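Local coordinates for acyl-CoA dehydrogenase domain protein Tcur3483 (Thermomonospora curvata, PDB 6WY9) that binds FAD, held here in its reduced dihydro form, and probably acts as an oxidoreductase on the CH-CH group of its substrates, at residues 110-115 / 133-138; 117-122 / 186-191; 169-174 / 206-211. All blocks are in the same frame, centred on the assembly; numbering follows the deposited sequence.

In the fold
All three contacts are buried, and none involves another subunit. Contact 1 joins two helices of the N-terminal helical domain, contact 2 joins that domain to the middle beta domain, and contact 3 joins the two sheets of the beta domain. Helix 109-122 serves both contact 1 and contact 2, and Val115 CG1 of the first lies 3.9 Å from Trp188 CE3 of the second. Strands 186-192 and 203-209, neighbours in one sheet, tie contact 2 to contact 3. The chemistry changes: methyl groups with a threonine tied to the sheet in contact 1, an indole beside FAD-binding residues, meeting a threonine hydroxyl and a leucine methyl, in contact 2, and purely apolar side chains in contact 3.

Contact 1 of 3, residues 110-115 / 133-138; sequences VTVNTV and PGILSG
Ile135 reaches from helix 125-136 onto Thr111 and Val112 of helix 109-122, packing together two successive helices of the all-helical N-terminal domain of the acyl-CoA dehydrogenase fold. The backbones come closest where Val112 CA stands 6.6 Å from Ile135 CA, near enough for short beta-branched side chains to fill the interface. Ile135 loses the most surface. With CG1 anti to the carbonyl carbon (chi1 -69°), its CG2 is left anti to the backbone N and slides past Val112, whose CG2 methyl it meets at 3.9 Å. The Thr111 methyl lies against both branches of the isoleucine: CG1 with its terminal methyl passes across Thr111 at a slant, and the nearest pair is Ile135 CD1 with Thr111 CG2, 3.8 Å apart.

Thr111 suits this place because its two branches do different work. OG1 lies beside the backbone N (chi1 -63°), which puts CG2 anti to that N to serve the apolar side, while OG1 is hydrogen-bonded to the backbone N of Phe142 at the start of strand 142-145. A buried hydroxyl is thereby satisfied, and the helix is tied to the sheet that carries Ile144, an FAD-binding residue whose side chain is about 7 Å from that of Thr111. Phe142 also touches Ile135, as does Trp79, whose NE1 is hydrogen-bonded to Val112 O.

Just beyond Ile135 the helix ends in a Schellman motif. Gly138 takes a positive phi of 70°, readily adopted by a residue without a side chain, and its N donates to Ile135 O at 3.0 Å.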
# COMPACT_ATOMS: atom_id res chain seq x y z
N VAL A 110 -10.84 -1.17 30.79
CA VAL A 110 -9.56 -1.05 31.48
C VAL A 110 -9.67 -1.55 32.92
O VAL A 110 -8.78 -2.24 33.41
CB VAL A 110 -9.05 0.40 31.42
CG1 VAL A 110 -7.89 0.58 32.33
CG2 VAL A 110 -8.62 0.73 30.02
N THR A 111 -10.75 -1.21 33.60
CA THR A 111 -10.82 -1.55 35.02
C THR A 111 -11.14 -3.03 35.21
O THR A 111 -10.52 -3.69 36.05
CB THR A 111 -11.85 -0.68 35.72
OG1 THR A 111 -11.44 0.70 35.64
CG2 THR A 111 -11.97 -1.08 37.21
N VAL A 112 -12.06 -3.55 34.41
CA VAL A 112 -12.56 -4.90 34.59
C VAL A 112 -11.68 -5.92 33.89
O VAL A 112 -11.44 -7.01 34.43
CB VAL A 112 -14.02 -4.98 34.11
CG1 VAL A 112 -14.44 -6.44 33.88
CG2 VAL A 112 -14.90 -4.35 35.17
N ASN A 113 -11.13 -5.59 32.73
CA ASN A 113 -10.40 -6.55 31.93
C ASN A 113 -8.91 -6.35 31.92
O ASN A 113 -8.19 -7.15 31.33
CB ASN A 113 -10.92 -6.50 30.50
CG ASN A 113 -12.22 -7.20 30.38
OD1 ASN A 113 -13.27 -6.66 30.74
ND2 ASN A 113 -12.17 -8.44 29.93
N THR A 114 -8.43 -5.33 32.55
CA THR A 114 -7.01 -5.03 32.52
C THR A 114 -6.41 -4.95 33.92
O THR A 114 -5.34 -5.52 34.17
CB THR A 114 -6.88 -3.71 31.74
OG1 THR A 114 -7.07 -3.98 30.34
CG2 THR A 114 -5.61 -3.07 31.94
N VAL A 115 -7.08 -4.28 34.84
CA VAL A 115 -6.54 -4.10 36.17
C VAL A 115 -6.93 -5.26 37.08
O VAL A 115 -6.09 -5.81 37.81
CB VAL A 115 -7.01 -2.74 36.73
CG1 VAL A 115 -6.68 -2.60 38.21
CG2 VAL A 115 -6.38 -1.58 35.93
N PRO A 133 -13.90 -6.60 44.79
CA PRO A 133 -15.37 -6.59 44.95
C PRO A 133 -15.99 -5.31 44.42
O PRO A 133 -17.04 -5.35 43.76
CB PRO A 133 -15.57 -6.76 46.47
CG PRO A 133 -14.25 -7.30 46.98
CD PRO A 133 -13.21 -6.65 46.10
N GLY A 134 -15.36 -4.16 44.67
CA GLY A 134 -15.90 -2.90 44.20
C GLY A 134 -15.76 -2.75 42.71
O GLY A 134 -16.60 -2.11 42.06
N ILE A 135 -14.71 -3.34 42.13
CA ILE A 135 -14.66 -3.41 40.68
C ILE A 135 -15.84 -4.21 40.16
O ILE A 135 -16.61 -3.76 39.30
CB ILE A 135 -13.32 -4.02 40.22
CG1 ILE A 135 -12.16 -3.05 40.52
CG2 ILE A 135 -13.43 -4.41 38.73
CD1 ILE A 135 -10.83 -3.47 39.92
N LEU A 136 -16.01 -5.42 40.70
CA LEU A 136 -17.12 -6.29 40.34
C LEU A 136 -18.46 -5.56 40.44
O LEU A 136 -19.28 -5.63 39.52
CB LEU A 136 -17.10 -7.53 41.23
CG LEU A 136 -18.08 -8.65 40.94
CD1 LEU A 136 -17.86 -9.26 39.53
CD2 LEU A 136 -17.99 -9.72 42.04
N SER A 137 -18.70 -4.89 41.56
CA SER A 137 -20.00 -4.26 41.80
C SER A 137 -20.18 -2.97 41.01
O SER A 137 -21.21 -2.31 41.15
CB SER A 137 -20.16 -3.96 43.28
OG SER A 137 -19.07 -3.15 43.71
N GLY A 138 -19.20 -2.60 40.20
CA GLY A 138 -19.26 -1.34 39.50
C GLY A 138 -19.09 -0.13 40.39
O GLY A 138 -19.56 0.95 40.02

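Contact 2 of 3, residues 117-122 / 186-191; sequences PTLMKY and YIWLAC
The indole of Trp188 meets helix 109-122 with the far end of its six-membered ring: Leu119 CD2 lies at the edge, close to the ring plane and 4.2 Å from CZ3, while Thr118 OG1 approaches obliquely, 3.4 Å from CH2. The ring of Tyr146 meets the indole with the two planes inclined at about 60°. With CG anti to the backbone N of Trp188 (chi1 171°), the indole covers the distance between backbones whose nearest alpha carbons, Leu119 CA and Trp188 CA, are 10.8 Å apart, a span suited to the largest side chain.

Thr118 makes no hydrogen bond to the indole. Its OG1 sits between the backbone N and the carbonyl carbon (chi1 59°), where its main partner is Val115 O one turn back, with Thr114 O a second acceptor for the same single proton. The buried NE1 of Trp188 is satisfied by Tyr146 OH. Since Tyr146 binds FAD, the tryptophan is a second-shell residue behind the cofactor site, and its ring lies between the N-terminal helical domain and the middle beta domain, whose junction beside the flavin is a feature of the acyl-CoA dehydrogenase fold.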
# COMPACT_ATOMS: atom_id res chain seq x y z
N PRO A 117 -7.60 -8.40 36.39
CA PRO A 117 -6.87 -9.65 36.12
C PRO A 117 -5.39 -9.55 36.44
O PRO A 117 -4.76 -10.57 36.76
CB PRO A 117 -7.12 -9.89 34.62
CG PRO A 117 -8.34 -9.08 34.28
CD PRO A 117 -8.23 -7.86 35.17
N THR A 118 -4.80 -8.36 36.38
CA THR A 118 -3.43 -8.26 36.85
C THR A 118 -3.37 -8.30 38.37
O THR A 118 -2.45 -8.89 38.95
CB THR A 118 -2.77 -7.00 36.28
OG1 THR A 118 -3.51 -5.85 36.69
CG2 THR A 118 -2.73 -7.04 34.73
N LEU A 119 -4.37 -7.71 39.05
CA LEU A 119 -4.45 -7.84 40.50
C LEU A 119 -4.67 -9.29 40.93
O LEU A 119 -4.11 -9.74 41.94
CB LEU A 119 -5.57 -6.98 41.08
CG LEU A 119 -5.32 -5.48 41.19
CD1 LEU A 119 -6.61 -4.74 41.56
CD2 LEU A 119 -4.22 -5.23 42.23
N MET A 120 -5.52 -10.02 40.20
CA MET A 120 -5.76 -11.40 40.60
C MET A 120 -4.46 -12.20 40.58
O MET A 120 -4.31 -13.18 41.31
CB MET A 120 -6.82 -12.05 39.70
CG MET A 120 -8.13 -11.27 39.59
SD MET A 120 -9.36 -11.97 38.44
CE MET A 120 -8.32 -12.48 37.07
N LYS A 121 -3.50 -11.78 39.75
CA LYS A 121 -2.24 -12.47 39.58
C LYS A 121 -1.17 -12.00 40.56
O LYS A 121 -0.54 -12.82 41.24
CB LYS A 121 -1.77 -12.29 38.14
CG LYS A 121 -0.54 -13.09 37.75
CD LYS A 121 -0.11 -12.74 36.32
CE LYS A 121 1.05 -13.62 35.87
NZ LYS A 121 0.66 -15.04 35.95
N TYR A 122 -0.98 -10.69 40.67
CA TYR A 122 0.13 -10.11 41.43
C TYR A 122 -0.31 -9.42 42.72
O TYR A 122 0.54 -8.86 43.42
CB TYR A 122 0.90 -9.12 40.55
CG TYR A 122 1.57 -9.78 39.36
CD1 TYR A 122 2.63 -10.66 39.54
CD2 TYR A 122 1.14 -9.53 38.06
CE1 TYR A 122 3.25 -11.27 38.47
CE2 TYR A 122 1.75 -10.14 36.97
CZ TYR A 122 2.81 -11.00 37.19
OH TYR A 122 3.44 -11.62 36.14
N TYR A 186 -9.26 5.56 41.41
CA TYR A 186 -7.86 5.23 41.66
C TYR A 186 -7.06 5.28 40.36
O TYR A 186 -7.57 4.94 39.29
CB TYR A 186 -7.69 3.84 42.25
CG TYR A 186 -8.38 3.66 43.58
CD1 TYR A 186 -7.79 4.14 44.76
CD2 TYR A 186 -9.59 3.01 43.67
CE1 TYR A 186 -8.42 3.97 45.97
CE2 TYR A 186 -10.23 2.83 44.87
CZ TYR A 186 -9.64 3.31 46.02
OH TYR A 186 -10.28 3.13 47.21
N ILE A 187 -5.79 5.69 40.49
CA ILE A 187 -4.82 5.65 39.40
C ILE A 187 -3.93 4.43 39.59
O ILE A 187 -3.40 4.19 40.69
CB ILE A 187 -3.98 6.94 39.33
CG1 ILE A 187 -4.87 8.17 39.48
CG2 ILE A 187 -3.22 7.01 38.01
CD1 ILE A 187 -5.85 8.42 38.30
N TRP A 188 -3.77 3.65 38.52
CA TRP A 188 -2.78 2.59 38.47
C TRP A 188 -1.49 3.25 37.98
O TRP A 188 -1.31 3.47 36.79
CB TRP A 188 -3.27 1.50 37.53
CG TRP A 188 -2.38 0.41 37.14
CD1 TRP A 188 -1.54 0.38 36.07
CD2 TRP A 188 -2.34 -0.90 37.73
NE1 TRP A 188 -0.95 -0.86 35.97
CE2 TRP A 188 -1.42 -1.66 36.98
CE3 TRP A 188 -2.98 -1.49 38.82
CZ2 TRP A 188 -1.11 -2.99 37.30
CZ3 TRP A 188 -2.68 -2.81 39.14
CH2 TRP A 188 -1.75 -3.54 38.38
N LEU A 189 -0.60 3.60 38.92
CA LEU A 189 0.45 4.58 38.65
C LEU A 189 1.83 3.93 38.59
O LEU A 189 2.28 3.32 39.57
CB LEU A 189 0.44 5.70 39.69
CG LEU A 189 1.38 6.87 39.39
CD1 LEU A 189 0.86 7.69 38.20
CD2 LEU A 189 1.53 7.73 40.64
N ALA A 190 2.51 4.10 37.44
CA ALA A 190 3.87 3.63 37.25
C ALA A 190 4.84 4.70 37.73
O ALA A 190 4.82 5.82 37.21
CB ALA A 190 4.12 3.29 35.78
N CYS A 191 5.67 4.37 38.73
CA CYS A 191 6.59 5.30 39.38
C CYS A 191 8.00 4.75 39.41
O CYS A 191 8.21 3.53 39.50
CB CYS A 191 6.20 5.60 40.86
SG CYS A 191 4.52 6.13 41.22

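Contact 3 of 3, residues 169-174 / 206-211; sequences FVIDGS and IIVPTD
Ile171 and Val208 are aimed at each other by their first torsions. Ile171 holds CG1 anti to its carbonyl carbon (chi1 -57°) and then extends the chain fully (chi2 171°), which sets CD1 at full stretch from its own backbone. Val208 sets CG2 anti to its own carbonyl carbon, and the two methyls meet tip to tip, Ile171 CD1 standing 3.6 Å from Val208 CG2. The same Ile171 methyl also touches Ile206, 4.3 Å from its CG2, so one atom bridges two residues that lie on the same face of their strand, two positions apart.

Ile206 uses its other branch for a different partner. Its CD1 comes to rest over one face of the Phe169 ring, 4.1 Å from CG and equally far from CD2, and the two side chains meet at about a right angle.

The strands belong to different sheets of the middle beta domain. Strand 168-176 lies in an antiparallel sheet and strand 203-209 in a mixed one; the two short strand segments approach to 10.3 Å between axes and cross nearly at right angles, at 79°. No hydrogen bond passes between the segments. Beta-branched isoleucine and valine suit extended strand backbone and offer only methyl, methylene and methine groups to this buried interface, while the flat phenylalanine gives a face to receive the Ile206 methyl. Leu189 of the neighbouring strand 186-192 touches both Ile171 and Val208. On the antiparallel side, Val236 packs on Val208, while Ala162 lies against both Phe169 and Ile206.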
# COMPACT_ATOMS: atom_id res chain seq x y z
N PHE A 169 4.75 5.99 50.78
CA PHE A 169 5.48 6.53 49.64
C PHE A 169 5.04 7.96 49.40
O PHE A 169 3.86 8.29 49.57
CB PHE A 169 5.26 5.69 48.38
CG PHE A 169 6.23 4.57 48.24
CD1 PHE A 169 7.54 4.83 47.88
CD2 PHE A 169 5.85 3.26 48.47
CE1 PHE A 169 8.45 3.81 47.74
CE2 PHE A 169 6.76 2.23 48.33
CZ PHE A 169 8.07 2.51 47.97
N VAL A 170 6.00 8.81 49.04
CA VAL A 170 5.74 10.20 48.67
C VAL A 170 5.97 10.30 47.17
O VAL A 170 7.07 10.00 46.68
CB VAL A 170 6.64 11.18 49.45
CG1 VAL A 170 6.23 12.63 49.18
CG2 VAL A 170 6.57 10.90 50.92
N ILE A 171 4.94 10.71 46.44
CA ILE A 171 4.90 10.62 44.98
C ILE A 171 4.93 12.02 44.40
O ILE A 171 4.11 12.87 44.77
CB ILE A 171 3.67 9.84 44.50
CG1 ILE A 171 3.61 8.43 45.10
CG2 ILE A 171 3.60 9.75 42.96
CD1 ILE A 171 2.30 7.71 44.82
N ASP A 172 5.88 12.27 43.49
CA ASP A 172 6.03 13.55 42.83
C ASP A 172 6.24 13.31 41.35
O ASP A 172 7.19 12.63 40.96
CB ASP A 172 7.21 14.34 43.40
CG ASP A 172 6.96 14.81 44.81
OD1 ASP A 172 6.10 15.70 44.99
OD2 ASP A 172 7.61 14.27 45.73
N GLY A 173 5.37 13.88 40.54
CA GLY A 173 5.55 13.84 39.09
C GLY A 173 4.24 14.22 38.43
O GLY A 173 3.38 14.85 39.04
N SER A 174 4.10 13.78 37.19
CA SER A 174 2.89 14.02 36.42
C SER A 174 2.78 12.96 35.34
O SER A 174 3.77 12.33 34.97
CB SER A 174 2.91 15.40 35.79
OG SER A 174 3.79 15.34 34.69
N ILE A 206 1.94 1.70 41.76
CA ILE A 206 1.32 2.12 43.02
C ILE A 206 -0.11 2.61 42.77
O ILE A 206 -0.35 3.38 41.82
CB ILE A 206 2.14 3.23 43.72
CG1 ILE A 206 3.62 2.86 43.77
CG2 ILE A 206 1.58 3.44 45.13
CD1 ILE A 206 4.52 3.84 44.60
N ILE A 207 -1.04 2.20 43.62
CA ILE A 207 -2.43 2.64 43.49
C ILE A 207 -2.61 3.93 44.28
O ILE A 207 -2.36 3.97 45.50
CB ILE A 207 -3.43 1.56 43.95
CG1 ILE A 207 -3.22 0.26 43.17
CG2 ILE A 207 -4.91 2.07 43.79
CD1 ILE A 207 -4.16 -0.87 43.61
N VAL A 208 -3.04 4.98 43.60
CA VAL A 208 -3.20 6.30 44.19
C VAL A 208 -4.68 6.66 44.16
O VAL A 208 -5.28 6.71 43.08
CB VAL A 208 -2.38 7.36 43.44
CG1 VAL A 208 -2.59 8.73 44.11
CG2 VAL A 208 -0.90 6.96 43.40
N PRO A 209 -5.30 6.96 45.30
CA PRO A 209 -6.70 7.42 45.27
C PRO A 209 -6.80 8.80 44.64
O PRO A 209 -5.94 9.67 44.84
CB PRO A 209 -7.08 7.44 46.76
CG PRO A 209 -5.79 7.71 47.45
CD PRO A 209 -4.73 7.00 46.65
N THR A 210 -7.86 9.00 43.85
CA THR A 210 -8.02 10.27 43.14
C THR A 210 -8.51 11.38 44.05
O THR A 210 -8.55 12.53 43.62
CB THR A 210 -8.97 10.12 41.93
OG1 THR A 210 -10.23 9.52 42.31
CG2 THR A 210 -8.31 9.28 40.86
N ASP A 211 -8.86 11.07 45.29
CA ASP A 211 -9.14 12.10 46.28
C ASP A 211 -7.92 12.42 47.14
O ASP A 211 -8.01 13.28 48.03
CB ASP A 211 -10.30 11.67 47.19
CG ASP A 211 -10.01 10.38 47.91
OD1 ASP A 211 -8.88 9.85 47.78
OD2 ASP A 211 -10.91 9.89 48.61